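PDB 5EYF: glutamate ABC superfamily ATP binding cassette transporter, binding protein from Enterococcus faecium DO, which binds glutamate and probably delivers it to an ABC transporter for uptake into the cell. Local coordinates for residues N4-I7 with L8-S11. Numbering follows the deposited sequence.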
loop_
_atom_site.group_PDB
_atom_site.type_symbol
_atom_site.label_atom_id
_atom_site.label_comp_id
_atom_site.label_asym_id
_atom_site.label_seq_id
_atom_site.Cartn_x
_atom_site.Cartn_y
_atom_site.Cartn_z
ATOM N N ASN B 4 18.961 -22.653 -13.233
ATOM C CA ASN B 4 18.634 -22.285 -14.605
ATOM C C ASN B 4 17.559 -23.173 -15.224
ATOM O O ASN B 4 17.014 -22.803 -16.270
ATOM C CB ASN B 4 19.895 -22.313 -15.484
ATOM C CG ASN B 4 20.811 -21.108 -15.250
ATOM O OD1 ASN B 4 20.370 -19.957 -15.267
ATOM N ND2 ASN B 4 22.094 -21.376 -15.039
ATOM N N GLU B 5 17.245 -24.322 -14.618
ATOM C CA GLU B 5 16.186 -25.174 -15.144
ATOM C C GLU B 5 14.840 -24.479 -14.987
ATOM O O GLU B 5 14.528 -23.940 -13.921
ATOM C CB GLU B 5 16.172 -26.526 -14.432
ATOM C CG GLU B 5 15.123 -27.498 -14.977
ATOM C CD GLU B 5 15.118 -28.844 -14.256
ATOM O OE1 GLU B 5 15.396 -28.872 -13.037
ATOM O OE2 GLU B 5 14.835 -29.876 -14.909
ATOM N N ASP B 6 14.048 -24.481 -16.058
ATOM C CA ASP B 6 12.781 -23.764 -16.049
ATOM C C ASP B 6 11.790 -24.410 -15.084
ATOM O O ASP B 6 11.537 -25.611 -15.153
ATOM C CB ASP B 6 12.207 -23.730 -17.464
ATOM C CG ASP B 6 10.937 -22.939 -17.542
ATOM O OD1 ASP B 6 9.858 -23.519 -17.314
ATOM O OD2 ASP B 6 11.013 -21.714 -17.782
ATOM N N ILE B 7 11.209 -23.605 -14.186
ATOM C CA ILE B 7 10.398 -24.173 -13.104
ATOM C C ILE B 7 9.097 -24.787 -13.635
ATOM O O ILE B 7 8.691 -25.872 -13.203
ATOM C CB ILE B 7 10.146 -23.098 -12.029
ATOM C CG1 ILE B 7 11.432 -22.856 -11.236
ATOM C CG2 ILE B 7 8.984 -23.498 -11.110
ATOM C CD1 ILE B 7 11.488 -21.476 -10.564
ATOM N N LEU B 8 8.435 -24.139 -14.604
ATOM C CA LEU B 8 7.242 -24.766 -15.189
ATOM C C LEU B 8 7.573 -26.045 -15.955
ATOM O O LEU B 8 6.791 -27.010 -15.941
ATOM C CB LEU B 8 6.524 -23.797 -16.122
ATOM C CG LEU B 8 5.542 -22.838 -15.488
ATOM C CD1 LEU B 8 4.814 -22.118 -16.616
ATOM C CD2 LEU B 8 4.563 -23.540 -14.562
ATOM N N GLU B 9 8.685 -26.054 -16.695
ATOM C CA GLU B 9 9.061 -27.273 -17.397
ATOM C C GLU B 9 9.296 -28.405 -16.403
ATOM O O GLU B 9 8.786 -29.523 -16.586
ATOM C CB GLU B 9 10.295 -27.045 -18.271
ATOM C CG GLU B 9 10.008 -26.240 -19.532
ATOM C CD GLU B 9 11.221 -26.062 -20.409
ATOM O OE1 GLU B 9 12.295 -26.606 -20.074
ATOM O OE2 GLU B 9 11.091 -25.360 -21.433
ATOM N N ARG B 10 10.014 -28.112 -15.312
ATOM C CA ARG B 10 10.296 -29.142 -14.316
ATOM C C ARG B 10 9.006 -29.675 -13.722
ATOM O O ARG B 10 8.882 -30.874 -13.481
ATOM C CB ARG B 10 11.202 -28.597 -13.205
ATOM C CG ARG B 10 11.654 -29.704 -12.232
ATOM C CD ARG B 10 11.788 -29.230 -10.778
ATOM N NE ARG B 10 12.816 -28.209 -10.614
ATOM C CZ ARG B 10 12.639 -27.062 -9.967
ATOM N NH1 ARG B 10 11.472 -26.785 -9.403
ATOM N NH2 ARG B 10 13.636 -26.192 -9.883
ATOM N N SER B 11 8.022 -28.794 -13.501
ATOM C CA SER B 11 6.761 -29.223 -12.898
ATOM C C SER B 11 6.042 -30.270 -13.743
ATOM O O SER B 11 5.241 -31.043 -13.206
ATOM C CB SER B 11 5.848 -28.029 -12.663
ATOM O OG SER B 11 5.260 -27.576 -13.871
#
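The guanidinium group of Arg10 meets the carboxylate of Glu5 at its edge: Glu5 OE1 lies near the guanidinium plane, 3.6 Å from Arg10 NE, a long salt bridge made doubtful by the two conformations of Glu5. The two planes stand almost perpendicular, 81° apart, so a single oxygen approaches a single nitrogen instead of forming a paired, bidentate contact. Ile7 CG1 comes up obliquely to the same group, 4.2 Å from Arg10 NH2. Arg10 NH1 forms the stronger salt bridge, with Asp80 OD1, and the arginine chain bends at chi2 and chi3, its end standing beside Glu5 OE1 and Ile7 CG1.

Asp6 directs OD1 at the first turn of helix 7-14. With CG anti to the backbone N (chi1 -177°), OD1 uses its anti lone pair to accept from Glu9 N at 2.9 Å, the capping bond of Asp6, which stands at the N-cap position. The Glu9 side chain crosses that of Asp6 at about a right angle, its CG 3.5 Å from Asp6 OD1, while its own carboxylate extends past Asp6 CB.

Behind the cap, helical hydrogen bonding begins with Arg10 N donating to Asp6 O at 2.9 Å, followed by Ser11 N to Ile7 O. Ser11 OG turns back to donate to Leu8 O at 2.6 Å. Gln208 secures the entry to the helix, accepting from Ile7 N and donating to Glu5 O, and Ile7 and Leu8 pack against helix 209-225.

Far from the glutamate site, this is a capped helix start on the protein's periphery. The negative charge of Asp6 at the N-terminus should interact favourably with the helix dipole, though the nearby Glu9 carboxylate may partly offset the gain, while Asp80 would offset most of the charge of Arg10, with Glu5 contributing less.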